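Local coordinates for putative transcriptional regulator TRANSCRIPTION REGULATOR protein (Rhizobium meliloti, PDB 5NLA) that binds c-di-GMP by a PilZ-like mechanism and, as an AraC-like transcriptional activator that probably binds specific DNA sequences, regulates extracellular polysaccharide production, at residues A87-W92 and G374-S379; Y109-T114 and S119-W124; S134-D139 and A188-L193; G148-R153 and L200-I205. All blocks are in the same frame, centred on the assembly; numbering follows the deposited sequence.

Overall arrangement
All four contacts are buried, but their chemistry follows their place in the fold. Contacts 1 and 4 are apolar: a tryptophan lies against strand 88-94 in one, and in the other a phenylalanine of strand 150-154 packs under helix 196-211; both strands belong to the seven-stranded sheet. Contacts 2 and 3 are polar, each resting on a strand of the five-stranded sheet, and Tyr109 OH and Thr136 OG1, 2.6 Å apart, probably bond them together. Contact 3 spans both sheets and meets contact 4 where strand 191-193 pairs with strand 150-154. Contact 2 touches contact 1 through Ile121 and Leu377, whereas contacts 1 and 3 lie about 22 Å apart between centres, on opposite sides of the chain's centre.

Contact 1 (A87-W92 and G374-S379); sequences AELTGW and GDWLKS
Gly91 of strand 88-94 and Trp376 of the short, weakly bonded helix 373-376 have the CA atoms nearest each other across the two segments, still 7.4 Å apart. One indole bridges that gap. Trp376 CG lies anti to its carbonyl carbon (chi1 -69°), which sends the six-membered ring toward the strand, benzo end first. CZ3 comes 3.5 Å from Gly91 N, and CH2 passes 3.9 Å from Leu89 O, which lies at the ring edge, in its plane. Glycine suits this place because, with no side chain, it lets the benzo end of the ring come right up to the backbone. Leu89 meets the indole at a slant, its CD1 3.7 Å from Trp376 CZ3, a branched apolar side chain filling the flank of a flat one. Phe49, Thr51 and Leu98, from the strands on either side of 88-94, also touch Trp376. A C-terminal tryptophan is thus lodged against the antiparallel sheet of the N-terminal beta fold, probably the cupin-like barrel of AraC-family regulators.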
loop_
_atom_site.group_PDB
_atom_site.type_symbol
_atom_site.label_atom_id
_atom_site.label_comp_id
_atom_site.label_asym_id
_atom_site.label_seq_id
_atom_site.Cartn_x
_atom_site.Cartn_y
_atom_site.Cartn_z
ATOM N N ALA A 87 2.975 -3.902 -19.802
ATOM C CA ALA A 87 2.943 -3.306 -18.473
ATOM C C ALA A 87 4.345 -3.192 -17.876
ATOM O O ALA A 87 5.246 -3.947 -18.230
ATOM C CB ALA A 87 2.023 -4.089 -17.549
ATOM N N GLU A 88 4.498 -2.217 -16.981
ATOM C CA GLU A 88 5.765 -1.881 -16.363
ATOM C C GLU A 88 5.531 -1.470 -14.927
ATOM O O GLU A 88 4.639 -0.664 -14.648
ATOM C CB GLU A 88 6.426 -0.717 -17.088
ATOM C CG GLU A 88 7.673 -1.063 -17.876
ATOM C CD GLU A 88 8.505 0.169 -18.184
ATOM O OE1 GLU A 88 7.915 1.252 -18.436
ATOM O OE2 GLU A 88 9.752 0.058 -18.156
ATOM N N LEU A 89 6.330 -2.043 -14.031
ATOM C CA LEU A 89 6.454 -1.600 -12.651
ATOM C C LEU A 89 7.900 -1.233 -12.455
ATOM O O LEU A 89 8.793 -1.918 -12.955
ATOM C CB LEU A 89 6.081 -2.714 -11.679
ATOM C CG LEU A 89 4.682 -2.830 -11.046
ATOM C CD1 LEU A 89 4.795 -3.097 -9.544
ATOM C CD2 LEU A 89 3.780 -1.630 -11.298
ATOM N N THR A 90 8.131 -0.146 -11.735
ATOM C CA THR A 90 9.480 0.285 -11.436
ATOM C C THR A 90 9.506 0.707 -9.972
ATOM O O THR A 90 8.773 1.608 -9.586
ATOM C CB THR A 90 9.896 1.427 -12.381
ATOM O OG1 THR A 90 9.396 1.160 -13.703
ATOM C CG2 THR A 90 11.397 1.573 -12.444
ATOM N N GLY A 91 10.328 0.024 -9.168
ATOM C CA GLY A 91 10.314 0.146 -7.702
ATOM C C GLY A 91 11.555 0.778 -7.090
ATOM O O GLY A 91 12.672 0.314 -7.329
ATOM N N TRP A 92 11.353 1.836 -6.297
ATOM C CA TRP A 92 12.417 2.490 -5.525
ATOM C C TRP A 92 12.090 2.359 -4.039
ATOM O O TRP A 92 10.961 2.638 -3.636
ATOM C CB TRP A 92 12.521 3.979 -5.874
ATOM C CG TRP A 92 12.491 4.291 -7.339
ATOM C CD1 TRP A 92 11.395 4.299 -8.158
ATOM C CD2 TRP A 92 13.600 4.665 -8.153
ATOM N NE1 TRP A 92 11.760 4.646 -9.439
ATOM C CE2 TRP A 92 13.108 4.866 -9.467
ATOM C CE3 TRP A 92 14.973 4.829 -7.909
ATOM C CZ2 TRP A 92 13.935 5.237 -10.529
ATOM C CZ3 TRP A 92 15.802 5.194 -8.972
ATOM C CH2 TRP A 92 15.276 5.395 -10.266
ATOM N N GLY A 374 4.908 -8.373 -3.705
ATOM C CA GLY A 374 4.952 -8.766 -2.296
ATOM C C GLY A 374 6.357 -8.739 -1.725
ATOM O O GLY A 374 6.559 -8.342 -0.582
ATOM N N ASP A 375 7.318 -9.134 -2.553
ATOM C CA ASP A 375 8.733 -9.083 -2.223
ATOM C C ASP A 375 9.283 -7.652 -2.134
ATOM O O ASP A 375 10.220 -7.391 -1.377
ATOM C CB ASP A 375 9.523 -9.907 -3.248
ATOM C CG ASP A 375 9.146 -11.392 -3.218
ATOM O OD1 ASP A 375 9.281 -12.030 -2.139
ATOM O OD2 ASP A 375 8.709 -11.921 -4.262
ATOM N N TRP A 376 8.718 -6.739 -2.922
ATOM C CA TRP A 376 9.064 -5.315 -2.858
ATOM C C TRP A 376 8.493 -4.665 -1.608
ATOM O O TRP A 376 9.048 -3.684 -1.102
ATOM C CB TRP A 376 8.539 -4.566 -4.092
ATOM C CG TRP A 376 9.224 -4.894 -5.393
ATOM C CD1 TRP A 376 10.112 -5.904 -5.631
ATOM C CD2 TRP A 376 9.037 -4.222 -6.643
ATOM N NE1 TRP A 376 10.505 -5.889 -6.946
ATOM C CE2 TRP A 376 9.861 -4.868 -7.593
ATOM C CE3 TRP A 376 8.263 -3.126 -7.053
ATOM C CZ2 TRP A 376 9.932 -4.454 -8.937
ATOM C CZ3 TRP A 376 8.338 -2.712 -8.388
ATOM C CH2 TRP A 376 9.164 -3.380 -9.312
ATOM N N LEU A 377 7.379 -5.209 -1.123
ATOM C CA LEU A 377 6.709 -4.693 0.067
ATOM C C LEU A 377 7.253 -5.242 1.406
ATOM O O LEU A 377 6.683 -4.937 2.446
ATOM C CB LEU A 377 5.194 -4.911 -0.063
ATOM C CG LEU A 377 4.534 -4.105 -1.196
ATOM C CD1 LEU A 377 3.188 -4.680 -1.596
ATOM C CD2 LEU A 377 4.357 -2.644 -0.805
ATOM N N LYS A 378 8.348 -6.013 1.388
ATOM C CA LYS A 378 9.008 -6.503 2.616
ATOM C C LYS A 378 9.963 -5.466 3.240
ATOM O O LYS A 378 9.993 -5.301 4.468
ATOM C CB LYS A 378 9.779 -7.809 2.356
ATOM C CG LYS A 378 8.935 -9.080 2.321
ATOM C CD LYS A 378 9.831 -10.324 2.346
ATOM C CE LYS A 378 9.059 -11.616 2.087
ATOM N NZ LYS A 378 9.862 -12.854 2.325
ATOM N N SER A 379 10.767 -4.811 2.400
ATOM C CA SER A 379 11.671 -3.707 2.813
ATOM C C SER A 379 12.813 -4.052 3.810
ATOM O O SER A 379 13.416 -3.139 4.381
ATOM C CB SER A 379 10.852 -2.505 3.337
ATOM O OG SER A 379 10.465 -2.654 4.699
#

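Contact 2 (Y109-T114 and S119-W124); sequences YERSQT and SPIDHW
Arg111, at the end of strand 107-111, reaches past helix 113-118 to Ser119 and Ile121 in the loop that follows it. Its CB points toward them, and with CG anti to the backbone N (chi1 -176°) the chain runs out extended to NE; the side chain also touches Tyr159 of the neighbouring strand 159-163. NE is the first polar atom, and it donates to Leu155 O. Beyond CZ the guanidinium divides: NH1 is held by the carbonyls of Pro69 and Leu70, while NH2 turns to the loop after the helix. Arginine suits this place because it can point five N-H groups at partners in several directions, and the dipoles of the carbonyl and hydroxyl acceptors around its three nitrogens probably stabilise the buried cation. NH2 gives a hydrogen bond to Ser119 OG at 2.9 Å (N-H...O 154°), with the hydroxyl near the guanidinium plane. The same OG closes an ST turn, accepting from Ile121 N at 3.2 Å (163°), so that the serine both shapes the loop and presents an acceptor to the arginine. A small hydroxyl residue suits this double task. NH2 also makes a weak bond to Ile121 O at 3.0 Å and lies 3.6 Å from Ile121 CB. The rest of the isoleucine is apolar packing, against Leu155 and Leu377.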
loop_
_atom_site.group_PDB
_atom_site.type_symbol
_atom_site.label_atom_id
_atom_site.label_comp_id
_atom_site.label_asym_id
_atom_site.label_seq_id
_atom_site.Cartn_x
_atom_site.Cartn_y
_atom_site.Cartn_z
ATOM N N TYR A 109 -9.360 -5.194 -10.914
ATOM C CA TYR A 109 -8.573 -5.610 -9.749
ATOM C C TYR A 109 -9.453 -5.894 -8.529
ATOM O O TYR A 109 -10.484 -5.251 -8.310
ATOM C CB TYR A 109 -7.503 -4.550 -9.414
ATOM C CG TYR A 109 -8.025 -3.125 -9.316
ATOM C CD1 TYR A 109 -8.557 -2.639 -8.132
ATOM C CD2 TYR A 109 -8.004 -2.279 -10.423
ATOM C CE1 TYR A 109 -9.029 -1.341 -8.040
ATOM C CE2 TYR A 109 -8.473 -0.969 -10.344
ATOM C CZ TYR A 109 -8.989 -0.498 -9.147
ATOM O OH TYR A 109 -9.482 0.795 -9.057
ATOM N N GLU A 110 -9.034 -6.874 -7.741
ATOM C CA GLU A 110 -9.678 -7.171 -6.460
ATOM C C GLU A 110 -8.627 -7.501 -5.414
ATOM O O GLU A 110 -7.719 -8.294 -5.672
ATOM C CB GLU A 110 -10.653 -8.338 -6.598
ATOM C CG GLU A 110 -11.456 -8.611 -5.335
ATOM C CD GLU A 110 -12.642 -9.535 -5.553
ATOM O OE1 GLU A 110 -12.709 -10.205 -6.613
ATOM O OE2 GLU A 110 -13.514 -9.594 -4.655
ATOM N N ARG A 111 -8.750 -6.868 -4.249
ATOM C CA ARG A 111 -8.087 -7.326 -3.027
ATOM C C ARG A 111 -9.217 -7.751 -2.117
ATOM O O ARG A 111 -10.002 -6.914 -1.683
ATOM C CB ARG A 111 -7.278 -6.204 -2.408
ATOM C CG ARG A 111 -6.487 -6.615 -1.188
ATOM C CD ARG A 111 -5.426 -5.587 -0.853
ATOM N NE ARG A 111 -4.671 -5.966 0.335
ATOM C CZ ARG A 111 -3.713 -6.883 0.376
ATOM N NH1 ARG A 111 -3.362 -7.590 -0.691
ATOM N NH2 ARG A 111 -3.101 -7.111 1.528
ATOM N N SER A 112 -9.325 -9.059 -1.865
ATOM C CA SER A 112 -10.496 -9.629 -1.179
ATOM C C SER A 112 -10.286 -10.008 0.306
ATOM O O SER A 112 -9.162 -10.064 0.810
ATOM C CB SER A 112 -10.958 -10.860 -1.947
ATOM O OG SER A 112 -9.981 -11.870 -1.851
ATOM N N GLN A 113 -11.396 -10.311 0.974
ATOM C CA GLN A 113 -11.378 -10.824 2.350
ATOM C C GLN A 113 -10.479 -12.059 2.471
ATOM O O GLN A 113 -9.613 -12.110 3.335
ATOM C CB GLN A 113 -12.794 -11.157 2.841
ATOM C CG GLN A 113 -13.779 -9.984 2.836
ATOM C CD GLN A 113 -13.790 -9.152 4.117
ATOM O OE1 GLN A 113 -12.749 -8.922 4.764
ATOM N NE2 GLN A 113 -14.986 -8.681 4.485
ATOM N N THR A 114 -10.658 -13.014 1.563
ATOM C CA THR A 114 -9.872 -14.253 1.538
ATOM C C THR A 114 -8.375 -13.983 1.471
ATOM O O THR A 114 -7.579 -14.612 2.176
ATOM C CB THR A 114 -10.250 -15.145 0.325
ATOM O OG1 THR A 114 -11.667 -15.318 0.273
ATOM C CG2 THR A 114 -9.592 -16.529 0.426
ATOM N N SER A 119 -2.788 -12.364 4.225
ATOM C CA SER A 119 -1.832 -11.394 3.695
ATOM C C SER A 119 -1.124 -10.613 4.802
ATOM O O SER A 119 -1.794 -10.040 5.686
ATOM C CB SER A 119 -2.508 -10.386 2.757
ATOM O OG SER A 119 -1.544 -9.503 2.220
ATOM N N PRO A 120 0.219 -10.553 4.731
ATOM C CA PRO A 120 1.013 -9.689 5.595
ATOM C C PRO A 120 1.102 -8.217 5.148
ATOM O O PRO A 120 1.805 -7.426 5.788
ATOM C CB PRO A 120 2.396 -10.346 5.555
ATOM C CG PRO A 120 2.468 -10.977 4.220
ATOM C CD PRO A 120 1.072 -11.386 3.860
ATOM N N ILE A 121 0.416 -7.848 4.074
ATOM C CA ILE A 121 0.509 -6.501 3.526
ATOM C C ILE A 121 -0.629 -5.666 4.123
ATOM O O ILE A 121 -1.806 -6.051 4.025
ATOM C CB ILE A 121 0.455 -6.527 1.976
ATOM C CG1 ILE A 121 1.659 -7.302 1.426
ATOM C CG2 ILE A 121 0.447 -5.113 1.404
ATOM C CD1 ILE A 121 1.532 -7.720 -0.025
ATOM N N ASP A 122 -0.268 -4.551 4.765
ATOM C CA ASP A 122 -1.248 -3.590 5.286
ATOM C C ASP A 122 -0.790 -2.140 5.110
ATOM O O ASP A 122 -1.187 -1.239 5.869
ATOM C CB ASP A 122 -1.514 -3.878 6.755
ATOM C CG ASP A 122 -0.264 -3.779 7.606
ATOM O OD1 ASP A 122 0.854 -3.678 7.053
ATOM O OD2 ASP A 122 -0.412 -3.820 8.841
ATOM N N HIS A 123 0.010 -1.907 4.082
ATOM C CA HIS A 123 0.577 -0.600 3.850
ATOM C C HIS A 123 -0.559 0.401 3.623
ATOM O O HIS A 123 -1.673 0.016 3.259
ATOM C CB HIS A 123 1.501 -0.615 2.617
ATOM C CG HIS A 123 2.745 -1.437 2.781
ATOM N ND1 HIS A 123 2.720 -2.796 2.996
ATOM C CD2 HIS A 123 4.055 -1.091 2.734
ATOM C CE1 HIS A 123 3.957 -3.248 3.100
ATOM N NE2 HIS A 123 4.787 -2.236 2.934
ATOM N N TRP A 124 -0.273 1.675 3.868
ATOM C CA TRP A 124 -1.130 2.763 3.411
ATOM C C TRP A 124 -0.724 3.023 1.962
ATOM O O TRP A 124 0.444 3.269 1.666
ATOM C CB TRP A 124 -0.907 4.015 4.249
ATOM C CG TRP A 124 -0.970 3.783 5.722
ATOM C CD1 TRP A 124 0.080 3.623 6.559
ATOM C CD2 TRP A 124 -2.148 3.688 6.530
ATOM N NE1 TRP A 124 -0.366 3.427 7.840
ATOM C CE2 TRP A 124 -1.730 3.462 7.849
ATOM C CE3 TRP A 124 -3.518 3.762 6.261
ATOM C CZ2 TRP A 124 -2.619 3.319 8.900
ATOM C CZ3 TRP A 124 -4.410 3.608 7.307
ATOM C CH2 TRP A 124 -3.954 3.397 8.615
#

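Contact 3 (S134-D139 and A188-L193); sequences SWTEAD and ANNSVL
A G1 beta bulge at the edge of the seven-stranded sheet brings Asn190 against Thr136 and Ala138 of the other sheet. Asn190 and Ser191 both face Phe152, and Asn190 has the positive phi (61°) of the first bulge position, a conformation that asparagine tolerates better than most residues. Asn190 CG stands anti to the backbone N, which carries the amide across to strand 134-138. ND2 donates to Thr136 O at 2.8 Å with an N-H...O angle of 157°. The acceptor lies in the amide plane, but the donor sits well above the carbonyl plane, 53° out of it. The hydrogen bonds of ND2 to Thr136 O and of Arg153 NH1 to OD1 together fix which way round the amide lies. Asn190 OD1 also rests 3.5 Å from Thr136 CB. Ala138 CB touches Asn190 CB at 3.9 Å, a small methyl that leaves room for the amide alongside. The polar end of Thr136 is used elsewhere, OG1 bonding to Tyr109 OH. Strand 134-138 runs between strands 159-163 and 141-145 of the five-stranded sheet, whereas strand 191-193, which lies in the chain between helices 182-187 and 196-211, pairs with strand 150-154, so the asparagine joins one sheet to the other.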
loop_
_atom_site.group_PDB
_atom_site.type_symbol
_atom_site.label_atom_id
_atom_site.label_comp_id
_atom_site.label_asym_id
_atom_site.label_seq_id
_atom_site.Cartn_x
_atom_site.Cartn_y
_atom_site.Cartn_z
ATOM N N SER A 134 -9.399 5.382 -12.568
ATOM C CA SER A 134 -9.822 4.163 -11.912
ATOM C C SER A 134 -11.178 4.407 -11.286
ATOM O O SER A 134 -11.587 5.533 -11.123
ATOM C CB SER A 134 -8.795 3.701 -10.897
ATOM O OG SER A 134 -8.776 4.554 -9.771
ATOM N N TRP A 135 -11.888 3.328 -11.010
ATOM C CA TRP A 135 -13.142 3.366 -10.288
ATOM C C TRP A 135 -13.025 2.270 -9.268
ATOM O O TRP A 135 -12.759 1.122 -9.638
ATOM C CB TRP A 135 -14.304 3.078 -11.223
ATOM C CG TRP A 135 -14.554 4.167 -12.237
ATOM C CD1 TRP A 135 -15.443 5.187 -12.126
ATOM C CD2 TRP A 135 -13.904 4.333 -13.507
ATOM N NE1 TRP A 135 -15.402 5.979 -13.245
ATOM C CE2 TRP A 135 -14.465 5.483 -14.112
ATOM C CE3 TRP A 135 -12.906 3.626 -14.193
ATOM C CZ2 TRP A 135 -14.065 5.942 -15.381
ATOM C CZ3 TRP A 135 -12.505 4.085 -15.449
ATOM C CH2 TRP A 135 -13.089 5.234 -16.029
ATOM N N THR A 136 -13.169 2.612 -7.988
ATOM C CA THR A 136 -12.918 1.638 -6.923
ATOM C C THR A 136 -14.023 1.552 -5.875
ATOM O O THR A 136 -14.354 2.534 -5.201
ATOM C CB THR A 136 -11.574 1.890 -6.227
ATOM O OG1 THR A 136 -10.604 2.310 -7.196
ATOM C CG2 THR A 136 -11.086 0.604 -5.537
ATOM N N GLU A 137 -14.564 0.344 -5.751
ATOM C CA GLU A 137 -15.553 0.018 -4.750
ATOM C C GLU A 137 -14.872 -0.463 -3.467
ATOM O O GLU A 137 -13.916 -1.249 -3.503
ATOM C CB GLU A 137 -16.462 -1.084 -5.268
ATOM C CG GLU A 137 -17.753 -1.194 -4.496
ATOM C CD GLU A 137 -18.099 -2.625 -4.180
ATOM O OE1 GLU A 137 -18.469 -3.358 -5.124
ATOM O OE2 GLU A 137 -17.970 -3.015 -2.987
ATOM N N ALA A 138 -15.377 0.017 -2.338
ATOM C CA ALA A 138 -14.964 -0.462 -1.020
ATOM C C ALA A 138 -16.021 -0.039 -0.043
ATOM O O ALA A 138 -16.399 1.137 -0.018
ATOM C CB ALA A 138 -13.631 0.129 -0.619
ATOM N N ASP A 139 -16.514 -0.992 0.742
ATOM C CA ASP A 139 -17.541 -0.726 1.739
ATOM C C ASP A 139 -18.752 -0.084 1.053
ATOM O O ASP A 139 -19.243 0.951 1.488
ATOM C CB ASP A 139 -16.949 0.153 2.866
ATOM C CG ASP A 139 -17.823 0.212 4.111
ATOM O OD1 ASP A 139 -18.923 -0.388 4.137
ATOM O OD2 ASP A 139 -17.409 0.886 5.078
ATOM N N ALA A 188 -11.361 7.631 6.314
ATOM C CA ALA A 188 -11.187 8.181 4.963
ATOM C C ALA A 188 -10.718 7.147 3.941
ATOM O O ALA A 188 -10.150 7.515 2.933
ATOM C CB ALA A 188 -10.203 9.347 5.011
ATOM N N ASN A 189 -10.952 5.865 4.185
ATOM C CA ASN A 189 -10.447 4.833 3.290
ATOM C C ASN A 189 -11.183 4.898 1.962
ATOM O O ASN A 189 -12.407 5.082 1.937
ATOM C CB ASN A 189 -10.628 3.437 3.888
ATOM C CG ASN A 189 -9.866 2.385 3.114
ATOM O OD1 ASN A 189 -8.651 2.491 2.975
ATOM N ND2 ASN A 189 -10.562 1.379 2.600
ATOM N N ASN A 190 -10.421 4.734 0.876
ATOM C CA ASN A 190 -10.924 4.781 -0.504
ATOM C C ASN A 190 -11.526 6.140 -0.819
ATOM O O ASN A 190 -12.696 6.245 -1.194
ATOM C CB ASN A 190 -11.918 3.650 -0.782
ATOM C CG ASN A 190 -12.042 3.334 -2.255
ATOM O OD1 ASN A 190 -11.038 3.068 -2.941
ATOM N ND2 ASN A 190 -13.278 3.335 -2.755
ATOM N N SER A 191 -10.717 7.182 -0.648
ATOM C CA SER A 191 -11.123 8.531 -1.027
ATOM C C SER A 191 -10.182 9.132 -2.062
ATOM O O SER A 191 -9.101 8.610 -2.341
ATOM C CB SER A 191 -11.234 9.423 0.208
ATOM O OG SER A 191 -10.084 9.302 1.010
ATOM N N VAL A 192 -10.626 10.234 -2.641
ATOM C CA VAL A 192 -9.857 10.948 -3.651
ATOM C C VAL A 192 -9.240 12.170 -2.997
ATOM O O VAL A 192 -9.872 12.817 -2.151
ATOM C CB VAL A 192 -10.730 11.428 -4.830
ATOM C CG1 VAL A 192 -9.863 11.696 -6.050
ATOM C CG2 VAL A 192 -11.793 10.402 -5.166
ATOM N N LEU A 193 -8.015 12.490 -3.402
ATOM C CA LEU A 193 -7.368 13.723 -2.992
ATOM C C LEU A 193 -7.238 14.606 -4.220
ATOM O O LEU A 193 -6.526 14.263 -5.165
ATOM C CB LEU A 193 -6.005 13.443 -2.360
ATOM C CG LEU A 193 -5.949 12.232 -1.424
ATOM C CD1 LEU A 193 -4.513 11.975 -0.981
ATOM C CD2 LEU A 193 -6.874 12.454 -0.233
#

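Contact 4 (G148-R153 and L200-I205); sequences GEFFFR and LLANYI
Phe150 O accepts from Leu193 N at 2.8 Å, the link that pairs strand 150-154 with edge strand 191-193, while the ring of the same phenylalanine meets Leu201, Ala202 and Ile205. From this antiparallel sheet the ring reaches out to helix 196-211 in an alpha-on-beta packing. The helix crosses almost at right angles (97°), with the two short axes 11.5 Å apart at closest approach, a gap that the large flat side chain of phenylalanine fills well. Phe150 CG lies beside the backbone N, anti to the carbonyl carbon (chi1 -64°), and this turns the ring toward the helix surface formed by Leu201 and the residues one and four places after it, Ala202 and Ile205. Leu201 lies over one face: its CD2 makes a CH-pi contact 3.6 Å from the ring centroid, 18° off the normal. The edge is met by the other two residues. Ala202 N lies in the ring plane, 3.6 Å from Phe150 CZ, an approach eased by the smallness of alanine, whose CB touches Phe150 CE1 at 4.1 Å. Val126 and Leu128 of strand 124-129 and Leu193 also touch Phe150, while Leu201 reaches Met230 of helix 220-234. Ile205, which packs on Ile169 and Leu171 of strand 166-173 too, comes from the opposite direction and sets the end of its longer branch, CD1, 3.5 Å from Phe150 CE2.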
loop_
_atom_site.group_PDB
_atom_site.type_symbol
_atom_site.label_atom_id
_atom_site.label_comp_id
_atom_site.label_asym_id
_atom_site.label_seq_id
_atom_site.Cartn_x
_atom_site.Cartn_y
_atom_site.Cartn_z
ATOM N N GLY A 148 -4.138 13.541 -12.446
ATOM C CA GLY A 148 -3.749 14.582 -11.503
ATOM C C GLY A 148 -4.403 14.473 -10.149
ATOM O O GLY A 148 -4.334 15.415 -9.374
ATOM N N GLU A 149 -5.024 13.330 -9.851
ATOM C CA GLU A 149 -5.642 13.080 -8.548
ATOM C C GLU A 149 -5.027 11.860 -7.892
ATOM O O GLU A 149 -4.502 10.975 -8.582
ATOM C CB GLU A 149 -7.132 12.807 -8.700
ATOM C CG GLU A 149 -7.905 13.843 -9.480
ATOM C CD GLU A 149 -9.394 13.639 -9.323
ATOM O OE1 GLU A 149 -9.901 12.589 -9.783
ATOM O OE2 GLU A 149 -10.046 14.516 -8.716
ATOM N N PHE A 150 -5.135 11.812 -6.562
ATOM C CA PHE A 150 -4.705 10.660 -5.767
ATOM C C PHE A 150 -5.879 9.840 -5.276
ATOM O O PHE A 150 -6.910 10.403 -4.903
ATOM C CB PHE A 150 -3.974 11.101 -4.502
ATOM C CG PHE A 150 -2.702 11.834 -4.745
ATOM C CD1 PHE A 150 -2.713 13.198 -4.971
ATOM C CD2 PHE A 150 -1.482 11.163 -4.701
ATOM C CE1 PHE A 150 -1.525 13.884 -5.178
ATOM C CE2 PHE A 150 -0.291 11.843 -4.901
ATOM C CZ PHE A 150 -0.310 13.207 -5.150
ATOM N N PHE A 151 -5.702 8.522 -5.223
ATOM C CA PHE A 151 -6.513 7.687 -4.328
ATOM C C PHE A 151 -5.733 7.514 -3.030
ATOM O O PHE A 151 -4.496 7.511 -3.033
ATOM C CB PHE A 151 -6.901 6.319 -4.946
ATOM C CG PHE A 151 -5.758 5.335 -5.087
ATOM C CD1 PHE A 151 -5.319 4.577 -4.003
ATOM C CD2 PHE A 151 -5.138 5.141 -6.318
ATOM C CE1 PHE A 151 -4.266 3.672 -4.146
ATOM C CE2 PHE A 151 -4.093 4.233 -6.467
ATOM C CZ PHE A 151 -3.657 3.499 -5.378
ATOM N N PHE A 152 -6.465 7.388 -1.929
ATOM C CA PHE A 152 -5.909 6.881 -0.680
ATOM C C PHE A 152 -6.680 5.628 -0.242
ATOM O O PHE A 152 -7.911 5.609 -0.275
ATOM C CB PHE A 152 -5.944 7.946 0.415
ATOM C CG PHE A 152 -5.789 7.384 1.797
ATOM C CD1 PHE A 152 -4.544 6.969 2.261
ATOM C CD2 PHE A 152 -6.897 7.222 2.622
ATOM C CE1 PHE A 152 -4.410 6.433 3.529
ATOM C CE2 PHE A 152 -6.767 6.683 3.886
ATOM C CZ PHE A 152 -5.524 6.289 4.339
ATOM N N ARG A 153 -5.931 4.615 0.200
ATOM C CA ARG A 153 -6.473 3.315 0.599
ATOM C C ARG A 153 -5.510 2.580 1.534
ATOM O O ARG A 153 -4.298 2.553 1.279
ATOM C CB ARG A 153 -6.680 2.420 -0.640
ATOM C CG ARG A 153 -8.068 2.463 -1.249
ATOM C CD ARG A 153 -8.307 1.252 -2.133
ATOM N NE ARG A 153 -7.366 1.195 -3.243
ATOM C CZ ARG A 153 -7.432 1.919 -4.376
ATOM N NH1 ARG A 153 -8.396 2.831 -4.600
ATOM N NH2 ARG A 153 -6.491 1.734 -5.297
ATOM N N LEU A 200 -0.131 20.218 -4.300
ATOM C CA LEU A 200 1.104 20.360 -3.521
ATOM C C LEU A 200 1.860 19.051 -3.442
ATOM O O LEU A 200 3.054 18.998 -3.750
ATOM C CB LEU A 200 0.781 20.830 -2.094
ATOM C CG LEU A 200 1.927 20.926 -1.077
ATOM C CD1 LEU A 200 2.909 22.004 -1.506
ATOM C CD2 LEU A 200 1.390 21.203 0.320
ATOM N N LEU A 201 1.150 18.008 -3.008
ATOM C CA LEU A 201 1.708 16.664 -2.903
ATOM C C LEU A 201 2.164 16.150 -4.265
ATOM O O LEU A 201 3.219 15.514 -4.365
ATOM C CB LEU A 201 0.687 15.708 -2.286
ATOM C CG LEU A 201 1.060 14.228 -2.101
ATOM C CD1 LEU A 201 2.174 14.025 -1.077
ATOM C CD2 LEU A 201 -0.178 13.453 -1.692
ATOM N N ALA A 202 1.379 16.427 -5.305
ATOM C CA ALA A 202 1.750 16.040 -6.662
ATOM C C ALA A 202 3.048 16.715 -7.072
ATOM O O ALA A 202 3.960 16.054 -7.566
ATOM C CB ALA A 202 0.640 16.381 -7.642
ATOM N N ASN A 203 3.131 18.026 -6.837
ATOM C CA ASN A 203 4.337 18.806 -7.154
ATOM C C ASN A 203 5.582 18.216 -6.486
ATOM O O ASN A 203 6.624 18.068 -7.132
ATOM C CB ASN A 203 4.191 20.277 -6.726
ATOM C CG ASN A 203 3.193 21.063 -7.575
ATOM O OD1 ASN A 203 2.854 20.671 -8.695
ATOM N ND2 ASN A 203 2.728 22.196 -7.039
ATOM N N TYR A 204 5.468 17.880 -5.201
ATOM C CA TYR A 204 6.590 17.321 -4.461
ATOM C C TYR A 204 7.003 15.975 -5.030
ATOM O O TYR A 204 8.190 15.729 -5.237
ATOM C CB TYR A 204 6.265 17.171 -2.968
ATOM C CG TYR A 204 7.484 16.807 -2.135
ATOM C CD1 TYR A 204 8.509 17.732 -1.926
ATOM C CD2 TYR A 204 7.629 15.533 -1.584
ATOM C CE1 TYR A 204 9.630 17.403 -1.182
ATOM C CE2 TYR A 204 8.750 15.202 -0.834
ATOM C CZ TYR A 204 9.746 16.140 -0.637
ATOM O OH TYR A 204 10.861 15.819 0.101
ATOM N N ILE A 205 6.019 15.117 -5.286
ATOM C CA ILE A 205 6.268 13.779 -5.837
ATOM C C ILE A 205 6.885 13.849 -7.240
ATOM O O ILE A 205 7.768 13.053 -7.561
ATOM C CB ILE A 205 4.978 12.916 -5.820
ATOM C CG1 ILE A 205 4.590 12.586 -4.370
ATOM C CG2 ILE A 205 5.158 11.621 -6.611
ATOM C CD1 ILE A 205 3.156 12.135 -4.210
#